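Local coordinates for cellulose binding protein (PDB 4JJO), which is the expansin part of a probable cellulase, binding polysaccharide and probably loosening plant cell walls, at residues G131-R136 against T172-R177; L52-P57 against I95-V100. One frame throughout, in Å; residues are numbered along the deposited sequence.

Interaction 1. Residues G131-R136 against T172-R177; sequences GNRIDR and TDQYGR
A classic beta bulge, in which D135 and R136 both face T172, opens the pairing of two antiparallel strands in the expansin C-terminal domain. D135 N and R136 N both reach T172 O in its carbonyl plane, at 2.9 and 3.3 Å. R136 and T172 run side by side, CG of R136 between its own N and carbonyl carbon (chi1 44°) and the guanidinium with T172 CG2 over one face, 3.8 Å from R136 NH1. At the other end D173 to G176 form a type I turn. Q174 grips R133 twice, its backbone N binding R133 O and its OE1 accepting from R133 N at 2.9 Å. D173 OD1 binds Y175 N, an Asx turn, and R177 N from the opposite face. R177 also grips the carboxylate side-on in a salt bridge, NE (2.8 Å, syn lone pair) and NH2 both reaching OD2. A water joins D173 OD2 to N132 ND2, and the N132 amide meets the Y175 ring edge, planes 86° apart. N132 ND2 and R177 NH2, two donors 3.1 Å apart, both turn to D104 OD1, the latter in a salt bridge. Strand 134-141 lies between 167-173 and 144-150, with 178-184 beyond 167-173.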
ATOM      1  N   GLY A 131      -6.296  -0.965  -3.742  1.00 17.24           N
ATOM      2  CA  GLY A 131      -7.316  -1.232  -2.743  1.00 18.68           C
ATOM      3  C   GLY A 131      -7.113  -2.553  -2.019  1.00 20.92           C
ATOM      4  O   GLY A 131      -7.255  -2.630  -0.798  1.00 23.44           O
ATOM      5  N   ASN A 132      -6.785  -3.595  -2.775  1.00 14.96           N
ATOM      6  CA  ASN A 132      -6.524  -4.909  -2.205  1.00 14.04           C
ATOM      7  C   ASN A 132      -5.068  -5.298  -2.447  1.00 14.46           C
ATOM      8  O   ASN A 132      -4.282  -4.491  -2.949  1.00 15.64           O
ATOM      9  CB  ASN A 132      -7.460  -5.951  -2.822  1.00 15.44           C
ATOM     10  CG  ASN A 132      -8.919  -5.540  -2.756  1.00 16.22           C
ATOM     11  OD1 ASN A 132      -9.556  -5.630  -1.708  1.00 15.37           O
ATOM     12  ND2 ASN A 132      -9.455  -5.092  -3.885  1.00 17.19           N
ATOM     13  N   ARG A 133      -4.704  -6.526  -2.092  1.00 15.68           N
ATOM     14  CA  ARG A 133      -3.352  -7.007  -2.354  1.00 16.28           C
ATOM     15  C   ARG A 133      -3.136  -7.196  -3.849  1.00 15.41           C
ATOM     16  O   ARG A 133      -4.042  -7.605  -4.576  1.00 15.35           O
ATOM     17  CB  ARG A 133      -3.070  -8.322  -1.623  1.00 20.27           C
ATOM     18  CG  ARG A 133      -3.066  -8.210  -0.107  1.00 23.54           C
ATOM     19  CD  ARG A 133      -2.331  -9.380   0.537  1.00 28.10           C
ATOM     20  NE  ARG A 133      -2.274  -9.253   1.990  1.00 30.71           N
ATOM     21  CZ  ARG A 133      -1.499  -9.987   2.783  1.00 34.44           C
ATOM     22  NH1 ARG A 133      -0.695 -10.912   2.273  1.00 35.86           N
ATOM     23  NH2 ARG A 133      -1.524  -9.794   4.095  1.00 37.32           N
ATOM     24  N   ILE A 134      -1.924  -6.891  -4.294  1.00 15.50           N
ATOM     25  CA  ILE A 134      -1.538  -7.067  -5.685  1.00 17.11           C
ATOM     26  C   ILE A 134      -0.772  -8.377  -5.813  1.00 18.20           C
ATOM     27  O   ILE A 134       0.155  -8.634  -5.048  1.00 20.52           O
ATOM     28  CB  ILE A 134      -0.662  -5.893  -6.163  1.00 17.03           C
ATOM     29  CG1 ILE A 134      -1.500  -4.616  -6.246  1.00 16.66           C
ATOM     30  CG2 ILE A 134      -0.029  -6.201  -7.511  1.00 17.94           C
ATOM     31  CD1 ILE A 134      -0.689  -3.361  -6.493  1.00 16.93           C
ATOM     32  N   ASP A 135      -1.170  -9.207  -6.773  1.00 18.54           N
ATOM     33  CA  ASP A 135      -0.559 -10.518  -6.946  1.00 22.59           C
ATOM     34  C   ASP A 135       0.678 -10.435  -7.835  1.00 21.64           C
ATOM     35  O   ASP A 135       1.695 -11.070  -7.562  1.00 24.16           O
ATOM     36  CB  ASP A 135      -1.559 -11.507  -7.547  1.00 26.49           C
ATOM     37  CG  ASP A 135      -0.966 -12.893  -7.729  1.00 32.65           C
ATOM     38  OD1 ASP A 135      -0.992 -13.686  -6.764  1.00 35.54           O
ATOM     39  OD2 ASP A 135      -0.472 -13.189  -8.838  1.00 34.85           O
ATOM     40  N   ARG A 136       0.583  -9.663  -8.909  1.00 19.90           N
ATOM     41  CA  ARG A 136       1.720  -9.490  -9.805  1.00 22.51           C
ATOM     42  C   ARG A 136       1.645  -8.208 -10.617  1.00 18.24           C
ATOM     43  O   ARG A 136       0.575  -7.644 -10.828  1.00 16.57           O
ATOM     44  CB  ARG A 136       1.862 -10.695 -10.739  1.00 26.20           C
ATOM     45  CG  ARG A 136       0.563 -11.188 -11.354  1.00 28.50           C
ATOM     46  CD  ARG A 136       0.802 -12.487 -12.103  1.00 34.25           C
ATOM     47  NE  ARG A 136      -0.187 -12.739 -13.146  1.00 37.03           N
ATOM     48  CZ  ARG A 136      -1.386 -13.274 -12.939  1.00 39.68           C
ATOM     49  NH1 ARG A 136      -1.776 -13.612 -11.716  1.00 40.20           N
ATOM     50  NH2 ARG A 136      -2.208 -13.465 -13.963  1.00 42.11           N
ATOM     51  N   THR A 172      -2.337  -7.206 -11.756  1.00 14.03           N
ATOM     52  CA  THR A 172      -3.352  -8.200 -11.431  1.00 15.29           C
ATOM     53  C   THR A 172      -3.465  -8.300  -9.915  1.00 15.21           C
ATOM     54  O   THR A 172      -2.458  -8.459  -9.229  1.00 15.35           O
ATOM     55  CB  THR A 172      -2.973  -9.581 -11.996  1.00 16.57           C
ATOM     56  OG1 THR A 172      -2.635  -9.462 -13.383  1.00 16.85           O
ATOM     57  CG2 THR A 172      -4.121 -10.572 -11.836  1.00 17.45           C
ATOM     58  N   ASP A 173      -4.682  -8.207  -9.387  1.00 15.65           N
ATOM     59  CA  ASP A 173      -4.862  -8.225  -7.939  1.00 15.50           C
ATOM     60  C   ASP A 173      -5.105  -9.640  -7.422  1.00 16.84           C
ATOM     61  O   ASP A 173      -5.189 -10.588  -8.198  1.00 17.55           O
ATOM     62  CB  ASP A 173      -5.986  -7.274  -7.503  1.00 15.00           C
ATOM     63  CG  ASP A 173      -7.370  -7.740  -7.936  1.00 15.61           C
ATOM     64  OD1 ASP A 173      -7.539  -8.920  -8.312  1.00 16.72           O
ATOM     65  OD2 ASP A 173      -8.304  -6.910  -7.878  1.00 15.70           O
ATOM     66  N   GLN A 174      -5.210  -9.768  -6.105  1.00 17.50           N
ATOM     67  CA  GLN A 174      -5.332 -11.071  -5.455  1.00 18.88           C
ATOM     68  C   GLN A 174      -6.580 -11.845  -5.882  1.00 19.79           C
ATOM     69  O   GLN A 174      -6.680 -13.050  -5.650  1.00 19.81           O
ATOM     70  CB  GLN A 174      -5.341 -10.896  -3.935  1.00 19.48           C
ATOM     71  CG  GLN A 174      -6.465 -10.013  -3.415  1.00 20.20           C
ATOM     72  CD  GLN A 174      -6.462  -9.893  -1.903  1.00 21.87           C
ATOM     73  OE1 GLN A 174      -6.283  -8.805  -1.354  1.00 21.67           O
ATOM     74  NE2 GLN A 174      -6.668 -11.013  -1.220  1.00 23.30           N
ATOM     75  N   TYR A 175      -7.532 -11.152  -6.496  1.00 20.61           N
ATOM     76  CA  TYR A 175      -8.775 -11.784  -6.922  1.00 22.19           C
ATOM     77  C   TYR A 175      -8.787 -12.050  -8.426  1.00 22.24           C
ATOM     78  O   TYR A 175      -9.821 -12.396  -8.995  1.00 23.78           O
ATOM     79  CB  TYR A 175      -9.967 -10.925  -6.501  1.00 22.72           C
ATOM     80  CG  TYR A 175     -10.052 -10.758  -5.001  1.00 23.34           C
ATOM     81  CD1 TYR A 175     -10.365 -11.835  -4.189  1.00 25.28           C
ATOM     82  CD2 TYR A 175      -9.806  -9.534  -4.397  1.00 23.47           C
ATOM     83  CE1 TYR A 175     -10.439 -11.700  -2.821  1.00 26.21           C
ATOM     84  CE2 TYR A 175      -9.876  -9.389  -3.025  1.00 24.40           C
ATOM     85  CZ  TYR A 175     -10.192 -10.477  -2.244  1.00 25.92           C
ATOM     86  OH  TYR A 175     -10.263 -10.340  -0.878  1.00 27.27           O
ATOM     87  N   GLY A 176      -7.628 -11.885  -9.059  1.00 21.26           N
ATOM     88  CA  GLY A 176      -7.451 -12.244 -10.456  1.00 21.74           C
ATOM     89  C   GLY A 176      -7.871 -11.159 -11.428  1.00 21.61           C
ATOM     90  O   GLY A 176      -7.826 -11.355 -12.643  1.00 23.13           O
ATOM     91  N   ARG A 177      -8.273 -10.010 -10.899  1.00 19.84           N
ATOM     92  CA  ARG A 177      -8.702  -8.898 -11.733  1.00 19.34           C
ATOM     93  C   ARG A 177      -7.492  -8.119 -12.222  1.00 18.34           C
ATOM     94  O   ARG A 177      -6.567  -7.858 -11.459  1.00 17.09           O
ATOM     95  CB  ARG A 177      -9.637  -7.985 -10.945  1.00 18.75           C
ATOM     96  CG  ARG A 177     -10.845  -8.712 -10.374  1.00 20.34           C
ATOM     97  CD  ARG A 177     -11.727  -7.795  -9.548  1.00 20.20           C
ATOM     98  NE  ARG A 177     -11.046  -7.330  -8.345  1.00 19.73           N
ATOM     99  CZ  ARG A 177     -11.655  -6.779  -7.301  1.00 19.57           C
ATOM    100  NH1 ARG A 177     -12.974  -6.618  -7.297  1.00 20.38           N
ATOM    101  NH2 ARG A 177     -10.942  -6.391  -6.252  1.00 18.55           N
TER
HETATM  102  O   HOH W   1      -7.773  -4.654  -6.184  1.00 18.63           O

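Interaction 2. Residues L52-P57 against I95-V100; sequences LDVTGP and IPISYV
I95 touches P57 where the antiparallel pair of strands 51-56 and 95-101 begins, in the six-stranded sheet of the double-psi beta-barrel domain, between 59-69 and 3-10. I95 CD1 meets P57 CD at 4.1 Å, the two side chains crossing at about a right angle. P96 O lies 3.8 Å from the same P57 CD. I97 turns CG1 between its backbone N and carbonyl carbon (chi1 60°), and its CD1 packs against V54 CG1; L77 of strand 76-80 touches both. S98 forms a hydrogen-bonded pair with T55: S98 O takes T55 N at 2.7 Å, nearly head-on, and S98 N returns a bond to T55 O. On the same face S98 OG approaches T55 CB, whereas T55 OG1 is hydrogen-bonded to T60 OG1. Y99 is the non-hydrogen-bonded partner of V54; its CB lies beside V54 CG2, and the Y99 and L52 side chains lie side by side, L52 CD1 4.1 Å from Y99 CD1, while the hydroxyl is hydrogen-bonded to E41. V100 and D53 share two backbone bonds, and D53 makes a salt bridge to R62. V100 CG2 rests 4.0 Å from D53 CB, and V100 O also receives a CA-H...O contact from L52 CA at 3.3 Å.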
ATOM      1  N   LEU A  52      -7.555  -1.536   6.859  1.00 15.44           N
ATOM      2  CA  LEU A  52      -8.162  -2.275   7.954  1.00 14.40           C
ATOM      3  C   LEU A  52      -9.288  -1.452   8.554  1.00 15.00           C
ATOM      4  O   LEU A  52      -9.136  -0.248   8.754  1.00 14.35           O
ATOM      5  CB  LEU A  52      -7.137  -2.553   9.057  1.00 14.63           C
ATOM      6  CG  LEU A  52      -5.806  -3.193   8.667  1.00 14.98           C
ATOM      7  CD1 LEU A  52      -4.918  -3.330   9.901  1.00 14.56           C
ATOM      8  CD2 LEU A  52      -6.027  -4.538   8.013  1.00 15.37           C
ATOM      9  N   ASP A  53     -10.419  -2.093   8.832  1.00 15.45           N
ATOM     10  CA  ASP A  53     -11.435  -1.484   9.680  1.00 17.15           C
ATOM     11  C   ASP A  53     -11.224  -1.987  11.097  1.00 16.64           C
ATOM     12  O   ASP A  53     -11.438  -3.164  11.386  1.00 17.27           O
ATOM     13  CB  ASP A  53     -12.850  -1.807   9.196  1.00 18.60           C
ATOM     14  CG  ASP A  53     -13.334  -0.837   8.142  1.00 20.78           C
ATOM     15  OD1 ASP A  53     -12.721   0.243   8.011  1.00 21.14           O
ATOM     16  OD2 ASP A  53     -14.328  -1.145   7.451  1.00 22.45           O
ATOM     17  N   VAL A  54     -10.792  -1.084  11.971  1.00 16.15           N
ATOM     18  CA  VAL A  54     -10.421  -1.435  13.335  1.00 15.92           C
ATOM     19  C   VAL A  54     -11.503  -1.000  14.309  1.00 16.60           C
ATOM     20  O   VAL A  54     -11.866   0.175  14.357  1.00 16.16           O
ATOM     21  CB  VAL A  54      -9.101  -0.754  13.734  1.00 16.38           C
ATOM     22  CG1 VAL A  54      -8.672  -1.199  15.118  1.00 17.14           C
ATOM     23  CG2 VAL A  54      -8.015  -1.062  12.715  1.00 15.66           C
ATOM     24  N   THR A  55     -12.013  -1.952  15.085  1.00 16.97           N
ATOM     25  CA  THR A  55     -13.019  -1.661  16.095  1.00 18.20           C
ATOM     26  C   THR A  55     -12.383  -1.626  17.479  1.00 17.87           C
ATOM     27  O   THR A  55     -11.758  -2.593  17.916  1.00 17.87           O
ATOM     28  CB  THR A  55     -14.148  -2.704  16.089  1.00 18.62           C
ATOM     29  OG1 THR A  55     -14.814  -2.682  14.820  1.00 19.10           O
ATOM     30  CG2 THR A  55     -15.154  -2.407  17.190  1.00 19.16           C
ATOM     31  N   GLY A  56     -12.544  -0.500  18.159  1.00 17.64           N
ATOM     32  CA  GLY A  56     -12.057  -0.351  19.515  1.00 17.01           C
ATOM     33  C   GLY A  56     -13.158   0.149  20.426  1.00 17.52           C
ATOM     34  O   GLY A  56     -14.327   0.170  20.039  1.00 17.15           O
ATOM     35  N   PRO A  57     -12.791   0.568  21.645  1.00 18.32           N
ATOM     36  CA  PRO A  57     -13.742   0.996  22.677  1.00 19.48           C
ATOM     37  C   PRO A  57     -14.789   2.002  22.186  1.00 19.90           C
ATOM     38  O   PRO A  57     -15.977   1.832  22.458  1.00 21.83           O
ATOM     39  CB  PRO A  57     -12.842   1.646  23.731  1.00 20.21           C
ATOM     40  CG  PRO A  57     -11.523   1.008  23.557  1.00 18.72           C
ATOM     41  CD  PRO A  57     -11.394   0.667  22.101  1.00 18.26           C
ATOM     42  N   ILE A  95      -5.047  -0.511  23.976  1.00 18.18           N
ATOM     43  CA  ILE A  95      -6.478  -0.795  23.960  1.00 17.23           C
ATOM     44  C   ILE A  95      -6.761  -2.107  23.252  1.00 15.47           C
ATOM     45  O   ILE A  95      -6.052  -2.480  22.320  1.00 14.84           O
ATOM     46  CB  ILE A  95      -7.270   0.315  23.242  1.00 17.76           C
ATOM     47  CG1 ILE A  95      -6.663   0.590  21.865  1.00 17.03           C
ATOM     48  CG2 ILE A  95      -7.287   1.572  24.087  1.00 20.07           C
ATOM     49  CD1 ILE A  95      -7.495   1.504  20.994  1.00 17.16           C
ATOM     50  N   PRO A  96      -7.807  -2.817  23.694  1.00 16.07           N
ATOM     51  CA  PRO A  96      -8.224  -4.024  22.980  1.00 16.39           C
ATOM     52  C   PRO A  96      -8.974  -3.651  21.711  1.00 15.73           C
ATOM     53  O   PRO A  96      -9.742  -2.686  21.709  1.00 16.04           O
ATOM     54  CB  PRO A  96      -9.149  -4.721  23.978  1.00 18.12           C
ATOM     55  CG  PRO A  96      -9.694  -3.635  24.815  1.00 18.51           C
ATOM     56  CD  PRO A  96      -8.675  -2.525  24.848  1.00 17.92           C
ATOM     57  N   ILE A  97      -8.747  -4.406  20.645  1.00 15.93           N
ATOM     58  CA  ILE A  97      -9.369  -4.122  19.362  1.00 15.58           C
ATOM     59  C   ILE A  97      -9.750  -5.413  18.656  1.00 16.94           C
ATOM     60  O   ILE A  97      -9.299  -6.500  19.027  1.00 18.57           O
ATOM     61  CB  ILE A  97      -8.415  -3.347  18.428  1.00 15.18           C
ATOM     62  CG1 ILE A  97      -7.153  -4.169  18.167  1.00 15.28           C
ATOM     63  CG2 ILE A  97      -8.043  -2.000  19.027  1.00 15.62           C
ATOM     64  CD1 ILE A  97      -6.351  -3.702  16.980  1.00 16.47           C
ATOM     65  N   SER A  98     -10.603  -5.285  17.647  1.00 17.44           N
ATOM     66  CA  SER A  98     -10.807  -6.339  16.669  1.00 19.39           C
ATOM     67  C   SER A  98     -10.704  -5.682  15.298  1.00 19.65           C
ATOM     68  O   SER A  98     -11.026  -4.503  15.151  1.00 18.96           O
ATOM     69  CB  SER A  98     -12.173  -6.998  16.848  1.00 21.71           C
ATOM     70  OG  SER A  98     -13.208  -6.141  16.402  1.00 23.02           O
ATOM     71  N   TYR A  99     -10.241  -6.416  14.295  1.00 14.37           N
ATOM     72  CA  TYR A  99     -10.134  -5.822  12.967  1.00 14.18           C
ATOM     73  C   TYR A  99     -10.267  -6.801  11.812  1.00 15.25           C
ATOM     74  O   TYR A  99     -10.061  -8.006  11.954  1.00 15.69           O
ATOM     75  CB  TYR A  99      -8.834  -5.018  12.819  1.00 14.20           C
ATOM     76  CG  TYR A  99      -7.553  -5.801  13.010  1.00 14.77           C
ATOM     77  CD1 TYR A  99      -6.866  -6.315  11.921  1.00 16.50           C
ATOM     78  CD2 TYR A  99      -7.016  -6.001  14.277  1.00 15.16           C
ATOM     79  CE1 TYR A  99      -5.687  -7.016  12.085  1.00 17.90           C
ATOM     80  CE2 TYR A  99      -5.835  -6.702  14.451  1.00 16.09           C
ATOM     81  CZ  TYR A  99      -5.175  -7.206  13.350  1.00 18.02           C
ATOM     82  OH  TYR A  99      -4.001  -7.906  13.516  1.00 19.92           O
ATOM     83  N   VAL A 100     -10.632  -6.243  10.666  1.00 16.19           N
ATOM     84  CA  VAL A 100     -10.736  -6.985   9.421  1.00 17.39           C
ATOM     85  C   VAL A 100     -10.040  -6.199   8.327  1.00 17.06           C
ATOM     86  O   VAL A 100      -9.934  -4.975   8.404  1.00 16.12           O
ATOM     87  CB  VAL A 100     -12.204  -7.182   8.993  1.00 19.35           C
ATOM     88  CG1 VAL A 100     -12.920  -8.128   9.937  1.00 20.53           C
ATOM     89  CG2 VAL A 100     -12.919  -5.839   8.918  1.00 19.20           C
TER

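In the fold
From the N terminus the chain lays down strands 3-10 and 34-38 before 52-57. It then passes through strands 59-69 and 76-80 and helix 81-87, and interaction 2 closes this 37-residue excursion when 95-100 returns. Strand 95-101 also pairs with 3-10, so the first and last strands of that sheet meet. Interaction 1, in the expansin C-terminal domain, then closes a second, helix-free loop of 35 residues. The two loops follow one another, neither nesting nor crossing, with centres about 25 Å apart. Interaction 2 joins barrel strands and interaction 1 strands of the C-terminal domain, where R133 also touches S43 of the N-terminal part and N132 and R177 meet D104 between the two.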